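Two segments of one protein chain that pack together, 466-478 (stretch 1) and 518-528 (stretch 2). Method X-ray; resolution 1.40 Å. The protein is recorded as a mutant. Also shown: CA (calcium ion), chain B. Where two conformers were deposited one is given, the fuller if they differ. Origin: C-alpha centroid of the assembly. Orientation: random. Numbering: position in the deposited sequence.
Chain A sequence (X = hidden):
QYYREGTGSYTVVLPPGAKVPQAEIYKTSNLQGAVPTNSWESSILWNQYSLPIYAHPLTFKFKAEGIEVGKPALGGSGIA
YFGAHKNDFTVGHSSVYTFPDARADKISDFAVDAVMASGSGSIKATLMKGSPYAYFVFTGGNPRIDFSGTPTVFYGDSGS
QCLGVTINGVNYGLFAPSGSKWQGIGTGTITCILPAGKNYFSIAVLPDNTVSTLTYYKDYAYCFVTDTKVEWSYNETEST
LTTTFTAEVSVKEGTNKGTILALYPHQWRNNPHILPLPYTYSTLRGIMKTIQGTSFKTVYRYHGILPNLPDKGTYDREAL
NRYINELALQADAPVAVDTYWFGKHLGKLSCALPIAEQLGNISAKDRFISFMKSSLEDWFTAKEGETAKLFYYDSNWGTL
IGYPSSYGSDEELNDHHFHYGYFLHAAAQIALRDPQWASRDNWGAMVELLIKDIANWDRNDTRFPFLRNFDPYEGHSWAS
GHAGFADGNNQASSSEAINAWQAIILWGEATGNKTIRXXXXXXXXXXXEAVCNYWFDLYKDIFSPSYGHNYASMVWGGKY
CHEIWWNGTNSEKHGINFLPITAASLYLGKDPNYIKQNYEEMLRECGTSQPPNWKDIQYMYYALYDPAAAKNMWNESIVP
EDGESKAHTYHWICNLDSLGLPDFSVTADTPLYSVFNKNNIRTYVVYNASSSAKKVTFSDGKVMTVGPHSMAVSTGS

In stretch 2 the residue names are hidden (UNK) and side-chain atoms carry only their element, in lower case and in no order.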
# COMPACT_ATOMS: atom_id res chain seq x y z
N PHE A 466 7.72 0.91 11.38
CA PHE A 466 7.03 2.07 10.82
C PHE A 466 6.23 1.66 9.58
O PHE A 466 6.79 1.09 8.65
CB PHE A 466 8.04 3.15 10.46
CG PHE A 466 7.44 4.43 9.98
CD1 PHE A 466 6.80 5.29 10.86
CD2 PHE A 466 7.58 4.83 8.67
CE1 PHE A 466 6.28 6.47 10.41
CE2 PHE A 466 7.07 6.03 8.22
CZ PHE A 466 6.42 6.84 9.10
N LEU A 467 4.93 1.91 9.59
CA LEU A 467 4.06 1.68 8.43
C LEU A 467 4.27 0.34 7.76
O LEU A 467 4.68 0.26 6.58
CB LEU A 467 4.19 2.83 7.43
CG LEU A 467 3.84 4.24 7.86
CD1 LEU A 467 3.99 5.20 6.69
CD2 LEU A 467 2.43 4.33 8.47
N ARG A 468 3.95 -0.73 8.48
CA ARG A 468 4.22 -2.06 7.96
C ARG A 468 3.73 -2.29 6.54
O ARG A 468 4.53 -2.40 5.59
CB ARG A 468 3.69 -3.17 8.88
CG ARG A 468 4.12 -4.56 8.44
CD ARG A 468 3.36 -5.68 9.14
NE ARG A 468 3.44 -5.55 10.58
CZ ARG A 468 4.46 -5.94 11.34
NH1 ARG A 468 5.55 -6.52 10.81
NH2 ARG A 468 4.44 -5.72 12.64
N ASN A 469 2.41 -2.37 6.34
CA ASN A 469 1.94 -2.79 5.02
C ASN A 469 2.05 -1.73 3.92
O ASN A 469 2.23 -2.09 2.74
CB ASN A 469 0.54 -3.35 5.09
CG ASN A 469 0.51 -4.64 5.88
OD1 ASN A 469 0.32 -4.60 7.11
ND2 ASN A 469 0.74 -5.76 5.23
N PHE A 470 2.02 -0.46 4.29
CA PHE A 470 2.03 0.61 3.30
C PHE A 470 3.45 0.87 2.82
O PHE A 470 4.36 0.97 3.66
CB PHE A 470 1.44 1.88 3.86
CG PHE A 470 1.16 2.92 2.82
CD1 PHE A 470 0.13 2.73 1.88
CD2 PHE A 470 1.86 4.11 2.79
CE1 PHE A 470 -0.15 3.69 0.93
CE2 PHE A 470 1.56 5.07 1.84
CZ PHE A 470 0.56 4.85 0.90
N ASP A 471 3.64 1.06 1.51
CA ASP A 471 4.94 1.46 0.90
C ASP A 471 4.79 2.95 0.56
O ASP A 471 4.04 3.31 -0.36
CB ASP A 471 5.17 0.63 -0.34
CG ASP A 471 6.48 0.95 -1.07
OD1 ASP A 471 6.89 2.14 -1.04
OD2 ASP A 471 7.00 0.02 -1.74
N PRO A 472 5.47 3.82 1.30
CA PRO A 472 5.27 5.26 1.07
C PRO A 472 5.62 5.76 -0.33
O PRO A 472 5.10 6.80 -0.76
CB PRO A 472 6.15 5.93 2.13
CG PRO A 472 6.42 4.87 3.13
CD PRO A 472 6.38 3.57 2.43
N TYR A 473 6.54 5.08 -1.00
CA TYR A 473 7.03 5.56 -2.28
C TYR A 473 6.22 5.00 -3.45
O TYR A 473 5.89 5.74 -4.39
CB TYR A 473 8.55 5.40 -2.45
CG TYR A 473 9.19 6.48 -3.30
CD1 TYR A 473 9.32 6.32 -4.68
CD2 TYR A 473 9.70 7.62 -2.71
CE1 TYR A 473 9.90 7.30 -5.44
CE2 TYR A 473 10.30 8.61 -3.48
CZ TYR A 473 10.44 8.42 -4.85
OH TYR A 473 11.03 9.41 -5.63
N GLU A 474 5.91 3.71 -3.42
CA GLU A 474 4.99 3.18 -4.42
C GLU A 474 3.57 3.71 -4.20
O GLU A 474 2.76 3.63 -5.12
CB GLU A 474 4.98 1.65 -4.47
CG GLU A 474 6.26 1.06 -5.02
CD GLU A 474 6.11 -0.19 -5.85
OE1 GLU A 474 4.99 -0.56 -6.32
OE2 GLU A 474 7.18 -0.80 -6.11
N GLY A 475 3.27 4.18 -2.99
CA GLY A 475 1.96 4.72 -2.68
C GLY A 475 0.85 3.72 -2.47
O GLY A 475 -0.32 4.09 -2.55
N HIS A 476 1.20 2.46 -2.25
CA HIS A 476 0.21 1.44 -2.01
C HIS A 476 0.76 0.43 -1.03
O HIS A 476 1.97 0.47 -0.70
CB HIS A 476 -0.23 0.74 -3.32
CG HIS A 476 0.87 -0.04 -3.95
ND1 HIS A 476 1.21 -1.32 -3.54
CD2 HIS A 476 1.78 0.32 -4.89
CE1 HIS A 476 2.29 -1.70 -4.20
NE2 HIS A 476 2.63 -0.75 -5.04
N SER A 477 -0.05 -0.54 -0.65
CA SER A 477 0.32 -1.56 0.27
C SER A 477 0.82 -2.84 -0.38
O SER A 477 0.64 -3.07 -1.59
CB SER A 477 -0.83 -1.81 1.22
OG SER A 477 -1.17 -0.64 1.92
N TRP A 478 1.44 -3.68 0.46
CA TRP A 478 1.98 -4.95 0.04
C TRP A 478 1.46 -6.07 0.95
O TRP A 478 1.42 -5.93 2.19
CB TRP A 478 3.49 -4.95 0.12
CG TRP A 478 4.22 -4.09 -0.87
CD1 TRP A 478 5.07 -3.07 -0.56
CD2 TRP A 478 4.28 -4.22 -2.29
NE1 TRP A 478 5.63 -2.53 -1.68
CE2 TRP A 478 5.17 -3.22 -2.77
CE3 TRP A 478 3.63 -5.03 -3.23
CZ2 TRP A 478 5.49 -3.09 -4.10
CZ3 TRP A 478 3.96 -4.90 -4.56
CH2 TRP A 478 4.87 -3.90 -4.98
N UNK A 518 -5.32 11.61 10.83
CA UNK A 518 -4.55 12.16 9.72
C UNK A 518 -3.68 11.09 9.08
O UNK A 518 -3.47 11.13 7.87
o UNK A 518 -3.93 15.55 11.03
c UNK A 518 -3.70 13.34 10.20
o UNK A 518 -5.79 14.55 10.42
c UNK A 518 -4.54 14.57 10.58
N UNK A 519 -3.21 10.14 9.89
CA UNK A 519 -2.55 8.92 9.38
C UNK A 519 -3.49 8.22 8.40
O UNK A 519 -3.09 7.83 7.29
c UNK A 519 -2.20 7.99 10.54
c UNK A 519 -1.83 5.68 11.46
c UNK A 519 -0.47 6.47 9.50
c UNK A 519 -1.81 6.54 10.21
N UNK A 520 -4.73 8.01 8.81
CA UNK A 520 -5.72 7.38 7.94
C UNK A 520 -5.92 8.13 6.64
O UNK A 520 -6.02 7.52 5.57
N UNK A 521 -6.03 9.46 6.73
CA UNK A 521 -6.22 10.29 5.55
C UNK A 521 -5.03 10.16 4.61
O UNK A 521 -5.19 10.04 3.40
c UNK A 521 -7.93 11.76 6.63
c UNK A 521 -6.57 11.74 5.92
c UNK A 521 -6.56 12.64 4.69
c UNK A 521 -8.31 13.09 7.22
N UNK A 522 -3.84 10.18 5.17
CA UNK A 522 -2.60 9.95 4.40
C UNK A 522 -2.63 8.62 3.65
O UNK A 522 -2.41 8.55 2.41
c UNK A 522 0.62 9.98 3.79
c UNK A 522 -0.10 9.41 4.84
c UNK A 522 1.53 7.63 4.87
c UNK A 522 2.22 8.22 3.86
c UNK A 522 0.37 8.22 5.37
o UNK A 522 3.36 7.62 3.37
c UNK A 522 1.79 9.40 3.31
c UNK A 522 -1.39 10.05 5.35
N UNK A 523 -2.89 7.55 4.39
CA UNK A 523 -2.91 6.21 3.77
C UNK A 523 -3.99 6.07 2.72
O UNK A 523 -3.75 5.57 1.62
c UNK A 523 -0.64 4.52 5.23
c UNK A 523 -1.91 5.08 5.88
c UNK A 523 -3.05 5.14 4.85
c UNK A 523 -2.31 4.23 7.08
N UNK A 524 -5.20 6.45 3.10
CA UNK A 524 -6.35 6.32 2.22
C UNK A 524 -6.18 7.11 0.94
O UNK A 524 -6.35 6.58 -0.17
c UNK A 524 -11.18 7.01 0.60
c UNK A 524 -9.25 8.04 1.53
o UNK A 524 -12.32 7.10 -0.16
c UNK A 524 -10.40 8.12 0.77
c UNK A 524 -7.60 6.82 2.98
c UNK A 524 -10.82 5.82 1.19
c UNK A 524 -8.87 6.87 2.16
c UNK A 524 -9.67 5.75 1.97
N UNK A 525 -5.86 8.39 1.07
CA UNK A 525 -5.76 9.26 -0.09
C UNK A 525 -4.66 8.79 -1.04
O UNK A 525 -4.83 8.74 -2.25
o UNK A 525 -6.61 11.09 1.29
c UNK A 525 -5.55 11.65 -0.79
c UNK A 525 -5.55 10.71 0.38
N UNK A 526 -3.52 8.41 -0.45
CA UNK A 526 -2.40 8.00 -1.29
C UNK A 526 -2.69 6.66 -1.97
O UNK A 526 -2.49 6.53 -3.18
o UNK A 526 -0.87 9.17 0.19
c UNK A 526 -1.12 7.92 -0.47
c UNK A 526 0.06 7.61 -1.40
N UNK A 527 -3.20 5.66 -1.23
CA UNK A 527 -3.52 4.39 -1.87
C UNK A 527 -4.51 4.54 -3.00
O UNK A 527 -4.36 3.93 -4.06
o UNK A 527 -2.76 -0.15 -1.34
c UNK A 527 -3.94 3.33 -0.84
o UNK A 527 -2.63 1.14 0.46
c UNK A 527 -3.93 1.92 -1.42
c UNK A 527 -3.06 0.90 -0.71
N UNK A 528 -5.51 5.39 -2.80
CA UNK A 528 -6.49 5.62 -3.85
C UNK A 528 -5.79 6.18 -5.11
O UNK A 528 -6.07 5.76 -6.24
c UNK A 528 -8.42 7.10 -4.55
c UNK A 528 -8.53 5.83 -2.39
c UNK A 528 -7.60 6.57 -3.37
CA CA B . 5.85 -0.48 4.71
O HOH W 1 7.22 1.10 5.85
O HOH W 2 5.16 -1.76 2.76
O HOH W 3 3.59 8.39 0.83
O HOH W 4 7.50 0.02 2.99
O HOH W 5 7.43 -2.07 5.51

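Position 518 carries two carbons, the second bearing two oxygens: a short carboxylate, and it does not reach stretch 1. It is Asp-518. Position 519 has four carbons forked at the second, and one terminal carbon lies 3.7 Å from Leu-467 CD2. The fork identifies Leu-519, the near atom being CD1.

Position 520 has no atom beyond the backbone and is Gly-520. Position 521 has four carbons forked at the first, one arm two carbons long, which defines Ile-521; it does not reach stretch 1.

Position 522 shows one carbon, then a six-carbon ring bearing one oxygen, and that oxygen lies 3.5 Å from both Phe-470 CE2 and Pro-472 CB. This is Tyr-522, the oxygen being OH. Its CE2 lies 3.9 Å from Leu-467 CD1, which sits at the ring edge. A water bridges the two stretches, 2.7 Å from Tyr-522 OH and donating to Pro-472 O at 2.7 Å. The Phe-470 and Tyr-522 rings meet obliquely, with centroids 5.5 Å apart and planes at 75°.

Position 523 has four carbons forked at the second, and one terminal carbon lies over one face of the Phe-470 ring. It is Leu-523; the carbon is CD2, 3.7 Å from the Phe-470 ring centroid and 26° off the normal, a CH-pi contact.

Position 524 repeats the ring-plus-oxygen pattern, but its CA-to-CB bond points away from stretch 1: Tyr-524. Position 525 has one carbon carrying an oxygen and a carbon, hence Thr-525; its OG1 donates to Ile-521 O at 2.8 Å.

Position 526 has the same branching, and its terminal carbon is 3.6 Å from Phe-470 CZ. This is Thr-526, whose CG2 meets the Phe-470 ring edge while OG1 donates back to Tyr-522 O at 2.8 Å, within the helix.

Position 527 has three carbons, the third carrying two oxygens, one 2.7 Å from Ser-477 OG and the other 2.8 Å from Ser-477 N. This is Glu-527: Ser-477 N donates to its OE2 (162°) and Ser-477 OG to its OE1. Glu-527 CA also approaches Gly-475 O at 3.3 Å, with 151° at the hydrogen. Position 528 has one carbon carrying two carbons, pointing away: Val-528.

The contact buries 449 Å², summed over both sides. Phe-470 fills its middle, with Leu-523 over one face and Tyr-522, Thr-526 and Glu-527 around its edge. Leu-467 extends the apolar packing to Leu-519, while the Glu-527 carboxylate fixes the other end through Ser-477. Calcium binds Leu-467 O and Phe-470 O, each at 2.3 Å, so the residues supplying these two side chains to the helix also ligate the metal through their backbone.

Stretch 2 (518-528) DLGIYLYTTEV
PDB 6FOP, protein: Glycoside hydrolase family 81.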